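Local atomic coordinates of substrate binding periplasmic protein (Ralstonia solanacearum, PDB entry 3LOP), a protein that probably binds an amino acid such as leucine in the periplasm as the receptor of a transport system, holding it in the cleft between two lobes. Residues Ser11-Gly16 with Asp54-Glu59; Arg23-Gly28 with Ser283-Glu288; Arg30-Trp35 with Glu288-Ala293. One frame throughout, in Å; residues are numbered along the deposited sequence.

Contact 1. Residues Ser11-Gly16 with Asp54-Glu59; sequences SLPLSG and DEQKIE
The pyrrolidine ring of P13 overlaps two side chains of the turn D54-K57: its CG lies 3.5 Å from Q56 CB, and the carboxylate of D54 runs beside it, both side chains pointing the same way. D54 reaches back because CG sits between its own backbone N and carbonyl carbon (chi1 56°), which swings the carboxylate in against the end of strand 6-12. There OD2 accepts from S11 OG at 2.9 Å, the hydroxyl approaching on the anti side and 35° out of the carboxylate plane, while OD1 lies where an Asx turn would bring the N-H of Q56, a bond left less certain because that N sits too close to a neighbour. On the main chain, D54 N donates to L12 O at 3.0 Å, and K57 N returns to D54 O at 2.8 Å, closing a type I' turn just before helix 58-71. At the more open side S15 OG, hydrogen-bonded to D53, touches E55 CG at 3.4 Å, and a water lies within hydrogen-bonding distance of S15 O and, more weakly, of E55 O. S11 OG is also bonded to N64 of helix 58-71. A buried carboxylate that accepts from S11 OG is probably ionised, and the S11-D54 and D54-L12 bonds tie the end of strand 6-12 to the turn after the adjacent parallel strand 47-53.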
loop_
_atom_site.group_PDB
_atom_site.type_symbol
_atom_site.label_atom_id
_atom_site.label_comp_id
_atom_site.label_asym_id
_atom_site.label_seq_id
_atom_site.Cartn_x
_atom_site.Cartn_y
_atom_site.Cartn_z
ATOM N N SER A 11 10.035 -5.821 -7.190
ATOM C CA SER A 11 10.421 -4.743 -8.089
ATOM C C SER A 11 9.693 -3.569 -7.472
ATOM O O SER A 11 8.475 -3.601 -7.328
ATOM C CB SER A 11 9.920 -4.958 -9.520
ATOM O OG SER A 11 10.334 -3.869 -10.343
ATOM N N LEU A 12 10.437 -2.550 -7.068
ATOM C CA LEU A 12 9.814 -1.392 -6.459
ATOM C C LEU A 12 10.741 -0.190 -6.513
ATOM O O LEU A 12 11.915 -0.312 -6.873
ATOM C CB LEU A 12 9.390 -1.712 -5.016
ATOM C CG LEU A 12 10.198 -2.740 -4.225
ATOM C CD1 LEU A 12 11.615 -2.232 -4.024
ATOM C CD2 LEU A 12 9.527 -3.015 -2.884
ATOM N N PRO A 13 10.219 0.994 -6.172
ATOM C CA PRO A 13 11.006 2.231 -6.192
ATOM C C PRO A 13 11.978 2.362 -5.031
ATOM O O PRO A 13 11.564 2.571 -3.891
ATOM C CB PRO A 13 9.938 3.327 -6.158
ATOM C CG PRO A 13 8.683 2.634 -6.630
ATOM C CD PRO A 13 8.792 1.295 -5.982
ATOM N N LEU A 14 13.269 2.247 -5.324
ATOM C CA LEU A 14 14.289 2.384 -4.294
ATOM C C LEU A 14 14.976 3.742 -4.435
ATOM O O LEU A 14 15.760 4.149 -3.580
ATOM C CB LEU A 14 15.293 1.229 -4.378
ATOM C CG LEU A 14 14.672 -0.137 -4.046
ATOM C CD1 LEU A 14 15.693 -1.240 -4.266
ATOM C CD2 LEU A 14 14.185 -0.146 -2.603
ATOM N N SER A 15 14.661 4.441 -5.523
ATOM C CA SER A 15 15.190 5.776 -5.778
ATOM C C SER A 15 14.067 6.578 -6.434
ATOM O O SER A 15 13.070 6.008 -6.882
ATOM C CB SER A 15 16.419 5.719 -6.696
ATOM O OG SER A 15 16.097 5.199 -7.971
ATOM N N GLY A 16 14.215 7.895 -6.477
ATOM C CA GLY A 16 13.178 8.710 -7.082
ATOM C C GLY A 16 12.129 9.158 -6.082
ATOM O O GLY A 16 12.267 8.944 -4.875
ATOM N N ASP A 54 12.925 -0.052 -9.642
ATOM C CA ASP A 54 12.285 0.252 -10.916
ATOM C C ASP A 54 11.999 1.747 -11.037
ATOM O O ASP A 54 11.500 2.201 -12.064
ATOM C CB ASP A 54 10.992 -0.561 -11.143
ATOM C CG ASP A 54 9.962 -0.394 -10.037
ATOM O OD1 ASP A 54 9.972 0.627 -9.320
ATOM O OD2 ASP A 54 9.110 -1.302 -9.914
ATOM N N GLU A 55 12.337 2.508 -9.994
ATOM C CA GLU A 55 12.133 3.961 -9.985
ATOM C C GLU A 55 10.671 4.305 -10.267
ATOM O O GLU A 55 10.346 5.431 -10.641
ATOM C CB GLU A 55 13.030 4.616 -11.047
ATOM C CG GLU A 55 14.521 4.327 -10.883
ATOM C CD GLU A 55 15.364 4.883 -12.022
ATOM O OE1 GLU A 55 15.353 6.115 -12.229
ATOM O OE2 GLU A 55 16.041 4.088 -12.710
ATOM N N GLN A 56 9.799 3.325 -10.044
ATOM C CA GLN A 56 8.364 3.417 -10.309
ATOM C C GLN A 56 8.079 3.696 -11.784
ATOM O O GLN A 56 6.997 4.158 -12.143
ATOM C CB GLN A 56 7.654 4.466 -9.440
ATOM C CG GLN A 56 6.157 4.126 -9.318
ATOM C CD GLN A 56 5.292 5.237 -8.760
ATOM O OE1 GLN A 56 5.436 6.406 -9.126
ATOM N NE2 GLN A 56 4.360 4.870 -7.894
ATOM N N LYS A 57 9.060 3.422 -12.636
ATOM C CA LYS A 57 8.879 3.602 -14.070
ATOM C C LYS A 57 8.154 2.354 -14.557
ATOM O O LYS A 57 8.630 1.237 -14.378
ATOM C CB LYS A 57 10.230 3.747 -14.767
ATOM C CG LYS A 57 10.955 5.031 -14.403
ATOM C CD LYS A 57 12.302 5.133 -15.093
ATOM C CE LYS A 57 12.976 6.456 -14.761
ATOM N NZ LYS A 57 14.274 6.611 -15.463
ATOM N N ILE A 58 6.987 2.551 -15.162
ATOM C CA ILE A 58 6.168 1.440 -15.631
ATOM C C ILE A 58 6.911 0.405 -16.477
ATOM O O ILE A 58 6.818 -0.799 -16.216
ATOM C CB ILE A 58 4.951 1.970 -16.415
ATOM C CG1 ILE A 58 4.154 2.926 -15.524
ATOM C CG2 ILE A 58 4.062 0.812 -16.857
ATOM C CD1 ILE A 58 3.090 3.705 -16.257
ATOM N N GLU A 59 7.646 0.866 -17.484
ATOM C CA GLU A 59 8.385 -0.047 -18.347
ATOM C C GLU A 59 9.485 -0.791 -17.600
ATOM O O GLU A 59 9.796 -1.938 -17.930
ATOM C CB GLU A 59 9.002 0.705 -19.531
ATOM C CG GLU A 59 7.995 1.279 -20.513
ATOM C CD GLU A 59 8.659 1.834 -21.761
ATOM O OE1 GLU A 59 9.317 1.053 -22.481
ATOM O OE2 GLU A 59 8.525 3.050 -22.025
HETATM O O HOH W 1 10.271 6.645 -7.546
#

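Contact 2. Residues Arg23-Gly28 with Ser283-Glu288; sequences RALNAG and SFRAVE. With LEU (leucine), chain B.
R285 and L25 meet beside the carboxylate of the bound leucine: CD1 of L25 lies over one face of the guanidinium, 4.2 Å from NH2, while the ligand comes in at the edge, near the plane. Both terminal nitrogens converge on the same ligand oxygen, R285 NH1 to LEU OXT at 2.9 Å and NH2 to that atom at 3.0 Å. This two-pronged grip on one oxygen, between opposite charges, makes R285 a first-shell residue of the amino-acid pocket; Q18 and A106 also bond the ligand.

In the second shell, E288 OE1 accepts from R285 NE at 2.7 Å, on the syn side of the carboxylate and 33° out of its plane, with a weaker bond from NH2. The arginine chain bends at chi2 and chi3, curling back toward E288 one turn further on. This salt bridge helps fix the turn of the guanidinium, together with the ligand and a weak bond from NH2 to A106 O, and would probably balance part of its charge. The L25 and E288 side chains cross obliquely, with L25 CD2 3.9 Å from E288 CB; CD2 also meets R285 O.

Behind the side chains the backbones come very close. A286 CA-H points at A24 O and G28 CA-H at A286 O, each pair 3.3 Å between CA and O; G28, with no side chain, lets A286 O come this near. S283 OG N-caps the second helix by accepting from A286 N.

The short axes thus approach to 6.7 Å at a crossing angle of -44°. Helix 19-38 lies here between helix 284-303 and the parallel sheet, L25 and N26 packing on L12 of strand 6-12, while A286 and V287 touch helix 263-275.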
loop_
_atom_site.group_PDB
_atom_site.type_symbol
_atom_site.label_atom_id
_atom_site.label_comp_id
_atom_site.label_asym_id
_atom_site.label_seq_id
_atom_site.Cartn_x
_atom_site.Cartn_y
_atom_site.Cartn_z
ATOM N N ARG A 23 11.405 1.631 -0.346
ATOM C CA ARG A 23 12.392 1.195 0.635
ATOM C C ARG A 23 11.716 0.585 1.854
ATOM O O ARG A 23 12.201 -0.400 2.407
ATOM C CB ARG A 23 13.264 2.369 1.081
ATOM C CG ARG A 23 14.122 2.974 -0.010
ATOM C CD ARG A 23 14.751 4.260 0.492
ATOM N NE ARG A 23 15.394 5.012 -0.578
ATOM C CZ ARG A 23 15.746 6.289 -0.481
ATOM N NH1 ARG A 23 15.516 6.957 0.642
ATOM N NH2 ARG A 23 16.317 6.901 -1.507
ATOM N N ALA A 24 10.593 1.165 2.272
ATOM C CA ALA A 24 9.870 0.666 3.441
ATOM C C ALA A 24 9.260 -0.711 3.191
ATOM O O ALA A 24 9.337 -1.595 4.047
ATOM C CB ALA A 24 8.784 1.650 3.846
ATOM N N LEU A 25 8.647 -0.891 2.027
ATOM C CA LEU A 25 8.048 -2.179 1.694
ATOM C C LEU A 25 9.135 -3.248 1.622
ATOM O O LEU A 25 8.960 -4.360 2.119
ATOM C CB LEU A 25 7.302 -2.086 0.361
ATOM C CG LEU A 25 6.008 -1.271 0.436
ATOM C CD1 LEU A 25 5.599 -0.828 -0.949
ATOM C CD2 LEU A 25 4.907 -2.103 1.082
ATOM N N ASN A 26 10.265 -2.908 1.006
ATOM C CA ASN A 26 11.364 -3.856 0.910
ATOM C C ASN A 26 11.936 -4.153 2.295
ATOM O O ASN A 26 12.230 -5.303 2.619
ATOM C CB ASN A 26 12.473 -3.307 0.016
ATOM C CG ASN A 26 13.715 -4.174 0.044
ATOM O OD1 ASN A 26 13.712 -5.306 -0.448
ATOM N ND2 ASN A 26 14.780 -3.655 0.635
ATOM N N ALA A 27 12.090 -3.118 3.113
ATOM C CA ALA A 27 12.630 -3.299 4.456
ATOM C C ALA A 27 11.751 -4.229 5.288
ATOM O O ALA A 27 12.254 -5.072 6.027
ATOM C CB ALA A 27 12.768 -1.955 5.153
ATOM N N GLY A 28 10.438 -4.067 5.173
ATOM C CA GLY A 28 9.537 -4.915 5.930
ATOM C C GLY A 28 9.572 -6.363 5.483
ATOM O O GLY A 28 9.561 -7.276 6.307
ATOM N N SER A 283 6.890 1.382 10.426
ATOM C CA SER A 283 6.018 2.304 9.705
ATOM C C SER A 283 4.895 1.513 9.065
ATOM O O SER A 283 4.965 0.288 8.976
ATOM C CB SER A 283 6.789 3.033 8.602
ATOM O OG SER A 283 7.127 2.142 7.550
ATOM N N PHE A 284 3.863 2.213 8.609
ATOM C CA PHE A 284 2.745 1.541 7.970
ATOM C C PHE A 284 3.181 0.728 6.753
ATOM O O PHE A 284 2.816 -0.441 6.630
ATOM C CB PHE A 284 1.671 2.557 7.563
ATOM C CG PHE A 284 0.597 2.754 8.600
ATOM C CD1 PHE A 284 -0.395 1.793 8.785
ATOM C CD2 PHE A 284 0.584 3.893 9.400
ATOM C CE1 PHE A 284 -1.388 1.963 9.755
ATOM C CE2 PHE A 284 -0.402 4.075 10.372
ATOM C CZ PHE A 284 -1.389 3.108 10.549
ATOM N N ARG A 285 3.969 1.324 5.862
ATOM C CA ARG A 285 4.394 0.595 4.672
ATOM C C ARG A 285 5.356 -0.548 4.996
ATOM O O ARG A 285 5.367 -1.559 4.299
ATOM C CB ARG A 285 5.014 1.544 3.635
ATOM C CG ARG A 285 4.119 2.729 3.221
ATOM C CD ARG A 285 2.633 2.370 3.100
ATOM N NE ARG A 285 2.306 1.465 1.995
ATOM C CZ ARG A 285 2.166 1.830 0.721
ATOM N NH1 ARG A 285 2.331 3.098 0.354
ATOM N NH2 ARG A 285 1.825 0.924 -0.189
ATOM N N ALA A 286 6.153 -0.410 6.053
ATOM C CA ALA A 286 7.069 -1.488 6.417
ATOM C C ALA A 286 6.242 -2.658 6.947
ATOM O O ALA A 286 6.554 -3.825 6.698
ATOM C CB ALA A 286 8.060 -1.011 7.475
ATOM N N VAL A 287 5.180 -2.342 7.683
ATOM C CA VAL A 287 4.306 -3.384 8.207
ATOM C C VAL A 287 3.612 -4.087 7.043
ATOM O O VAL A 287 3.425 -5.302 7.072
ATOM C CB VAL A 287 3.262 -2.793 9.182
ATOM C CG1 VAL A 287 2.166 -3.816 9.488
ATOM C CG2 VAL A 287 3.959 -2.385 10.474
ATOM N N GLU A 288 3.247 -3.323 6.014
ATOM C CA GLU A 288 2.595 -3.891 4.838
ATOM C C GLU A 288 3.524 -4.918 4.180
ATOM O O GLU A 288 3.087 -5.988 3.766
ATOM C CB GLU A 288 2.245 -2.783 3.836
ATOM C CG GLU A 288 1.361 -3.244 2.686
ATOM C CD GLU A 288 0.984 -2.115 1.738
ATOM O OE1 GLU A 288 1.015 -0.939 2.161
ATOM O OE2 GLU A 288 0.642 -2.407 0.572
HETATM N N LEU B . 1.191 1.823 -4.923
HETATM C CA LEU B . 1.344 3.301 -4.815
HETATM C C LEU B . 1.825 3.673 -3.426
HETATM O O LEU B . 2.378 4.782 -3.290
HETATM C CB LEU B . 0.005 3.965 -5.086
HETATM C CG LEU B . -0.540 3.328 -6.358
HETATM C CD1 LEU B . -1.987 3.128 -6.257
HETATM C CD2 LEU B . -0.196 4.160 -7.528
HETATM O OXT LEU B . 1.639 2.852 -2.499
#

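Contact 3. Residues Arg30-Trp35 with Glu288-Ala293; sequences RLYFDW and EGFVAA. With EDO (1,2-ethanediol), chain C.
The ring of F290 receives Y32 on one face, with CD1 3.5 Å above its plane and offset toward the rim, and L31 CG at its edge, 4.2 Å from CE1. Y32 in turn presents its own edge: F290 CZ lies near the plane of the tyrosine ring, and the rings form a T-shaped pair with centroids 5.1 Å apart and planes at 88°. Both side chains have CG anti to the backbone N, which sends CG of each out from its helix; the rings then meet across the interface.

A293 fills the other half. Its methyl sits over one face of F33, 3.9 Å from the ring centroid and 24° off the normal, a CH-pi contact displaced toward CZ. The same CB packs against Y32 CB at 3.8 Å, so this small residue touches two neighbouring aromatic side chains of the first helix. W35 adds a looser touch at the margin, its CD1 4.5 Å from F290 CZ; its NE1 is engaged by E267.

No hydrogen bond passes between the segments, and the adhesion is apolar and aromatic. With rings between them, the short axes stand 8.2 Å apart at 46°. F33 also touches I47 and L49 of strand 47-53, whereas L31 and W35 turn to helix 263-275, whose F268 also meets the F290 ring. Helix 19-38 is therefore packed between the edge strand of the parallel sheet and the pair of helices 263-275 and 284-303.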
loop_
_atom_site.group_PDB
_atom_site.type_symbol
_atom_site.label_atom_id
_atom_site.label_comp_id
_atom_site.label_asym_id
_atom_site.label_seq_id
_atom_site.Cartn_x
_atom_site.Cartn_y
_atom_site.Cartn_z
ATOM N N ARG A 30 12.072 -7.854 3.798
ATOM C CA ARG A 30 13.403 -8.371 4.085
ATOM C C ARG A 30 13.498 -8.710 5.569
ATOM O O ARG A 30 14.069 -9.734 5.947
ATOM C CB ARG A 30 14.464 -7.333 3.709
ATOM C CG ARG A 30 15.897 -7.805 3.920
ATOM C CD ARG A 30 16.892 -6.769 3.417
ATOM N NE ARG A 30 18.277 -7.212 3.555
ATOM C CZ ARG A 30 18.918 -7.331 4.715
ATOM N NH1 ARG A 30 18.300 -7.036 5.851
ATOM N NH2 ARG A 30 20.181 -7.738 4.737
ATOM N N LEU A 31 12.930 -7.851 6.408
ATOM C CA LEU A 31 12.960 -8.093 7.843
ATOM C C LEU A 31 12.245 -9.396 8.169
ATOM O O LEU A 31 12.760 -10.226 8.924
ATOM C CB LEU A 31 12.292 -6.943 8.604
ATOM C CG LEU A 31 12.166 -7.162 10.118
ATOM C CD1 LEU A 31 13.544 -7.295 10.746
ATOM C CD2 LEU A 31 11.405 -6.000 10.741
ATOM N N TYR A 32 11.055 -9.586 7.606
ATOM C CA TYR A 32 10.330 -10.810 7.900
ATOM C C TYR A 32 11.097 -12.051 7.461
ATOM O O TYR A 32 11.197 -13.021 8.211
ATOM C CB TYR A 32 8.946 -10.833 7.250
ATOM C CG TYR A 32 8.200 -12.069 7.685
ATOM C CD1 TYR A 32 7.689 -12.166 8.982
ATOM C CD2 TYR A 32 8.143 -13.196 6.868
ATOM C CE1 TYR A 32 7.157 -13.357 9.459
ATOM C CE2 TYR A 32 7.613 -14.395 7.335
ATOM C CZ TYR A 32 7.128 -14.467 8.632
ATOM O OH TYR A 32 6.651 -15.665 9.116
ATOM N N PHE A 33 11.639 -12.033 6.249
ATOM C CA PHE A 33 12.369 -13.199 5.776
ATOM C C PHE A 33 13.657 -13.446 6.556
ATOM O O PHE A 33 14.011 -14.594 6.802
ATOM C CB PHE A 33 12.636 -13.089 4.271
ATOM C CG PHE A 33 11.394 -13.241 3.429
ATOM C CD1 PHE A 33 10.488 -14.266 3.686
ATOM C CD2 PHE A 33 11.128 -12.363 2.385
ATOM C CE1 PHE A 33 9.335 -14.414 2.917
ATOM C CE2 PHE A 33 9.976 -12.504 1.610
ATOM C CZ PHE A 33 9.081 -13.528 1.878
ATOM N N ASP A 34 14.356 -12.386 6.957
ATOM C CA ASP A 34 15.575 -12.572 7.745
ATOM C C ASP A 34 15.188 -13.202 9.082
ATOM O O ASP A 34 15.878 -14.077 9.591
ATOM C CB ASP A 34 16.284 -11.237 8.007
ATOM C CG ASP A 34 17.020 -10.712 6.789
ATOM O OD1 ASP A 34 17.328 -11.512 5.881
ATOM O OD2 ASP A 34 17.312 -9.495 6.749
ATOM N N TRP A 35 14.073 -12.739 9.640
ATOM C CA TRP A 35 13.538 -13.233 10.910
ATOM C C TRP A 35 13.155 -14.707 10.760
ATOM O O TRP A 35 13.497 -15.543 11.605
ATOM C CB TRP A 35 12.333 -12.360 11.276
ATOM C CG TRP A 35 11.384 -12.845 12.345
ATOM C CD1 TRP A 35 10.038 -13.025 12.196
ATOM C CD2 TRP A 35 11.657 -13.040 13.743
ATOM N NE1 TRP A 35 9.453 -13.304 13.403
ATOM C CE2 TRP A 35 10.422 -13.321 14.374
ATOM C CE3 TRP A 35 12.820 -13.002 14.526
ATOM C CZ2 TRP A 35 10.313 -13.560 15.748
ATOM C CZ3 TRP A 35 12.710 -13.240 15.898
ATOM C CH2 TRP A 35 11.465 -13.515 16.491
ATOM N N GLU A 288 3.247 -3.323 6.014
ATOM C CA GLU A 288 2.595 -3.891 4.838
ATOM C C GLU A 288 3.524 -4.918 4.180
ATOM O O GLU A 288 3.087 -5.988 3.766
ATOM C CB GLU A 288 2.245 -2.783 3.836
ATOM C CG GLU A 288 1.361 -3.244 2.686
ATOM C CD GLU A 288 0.984 -2.115 1.738
ATOM O OE1 GLU A 288 1.015 -0.939 2.161
ATOM O OE2 GLU A 288 0.642 -2.407 0.572
ATOM N N GLY A 289 4.811 -4.591 4.097
ATOM C CA GLY A 289 5.766 -5.509 3.498
ATOM C C GLY A 289 5.966 -6.749 4.355
ATOM O O GLY A 289 6.091 -7.864 3.841
ATOM N N PHE A 290 6.016 -6.539 5.667
ATOM C CA PHE A 290 6.184 -7.607 6.651
ATOM C C PHE A 290 5.005 -8.583 6.528
ATOM O O PHE A 290 5.188 -9.804 6.451
ATOM C CB PHE A 290 6.211 -6.971 8.049
ATOM C CG PHE A 290 6.649 -7.892 9.160
ATOM C CD1 PHE A 290 8.000 -8.090 9.430
ATOM C CD2 PHE A 290 5.709 -8.510 9.973
ATOM C CE1 PHE A 290 8.406 -8.889 10.507
ATOM C CE2 PHE A 290 6.103 -9.312 11.050
ATOM C CZ PHE A 290 7.453 -9.499 11.316
ATOM N N VAL A 291 3.796 -8.028 6.497
ATOM C CA VAL A 291 2.575 -8.824 6.387
ATOM C C VAL A 291 2.503 -9.598 5.072
ATOM O O VAL A 291 2.151 -10.778 5.059
ATOM C CB VAL A 291 1.323 -7.920 6.536
ATOM C CG1 VAL A 291 0.066 -8.673 6.133
ATOM C CG2 VAL A 291 1.195 -7.456 7.984
ATOM N N ALA A 292 2.833 -8.939 3.967
ATOM C CA ALA A 292 2.794 -9.606 2.672
ATOM C C ALA A 292 3.769 -10.776 2.663
ATOM O O ALA A 292 3.442 -11.872 2.198
ATOM C CB ALA A 292 3.137 -8.624 1.563
ATOM N N ALA A 293 4.967 -10.543 3.192
ATOM C CA ALA A 293 5.982 -11.587 3.243
ATOM C C ALA A 293 5.522 -12.769 4.091
ATOM O O ALA A 293 5.749 -13.920 3.727
ATOM C CB ALA A 293 7.290 -11.024 3.791
HETATM C C1 EDO C . 15.965 -12.773 3.150
HETATM O O1 EDO C . 15.801 -11.354 3.203
HETATM C C2 EDO C . 17.347 -13.107 2.603
HETATM O O2 EDO C . 17.409 -12.744 1.227
#

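In the fold
All three contacts belong to the lobe built on the five-stranded parallel sheet that includes strands 6-12 and 47-53. Contacts 2 and 3 are successive stages of one helix pair, 19-38 with 284-303; their centres are 8 Å apart and they share E288. The centre of contact 1, at the strand ends, is about 15 Å from that of contact 2 and about 20 Å from that of contact 3; it touches contact 2 through L12 packing on L25 and a probable hydrogen bond from R23 NE to L14 O. In chain order come 11-16, 23-28, 30-35 and 54-59, then, after more than 220 residues, 283-288 and 288-293, bringing R285 to the leucine pocket from late in the sequence.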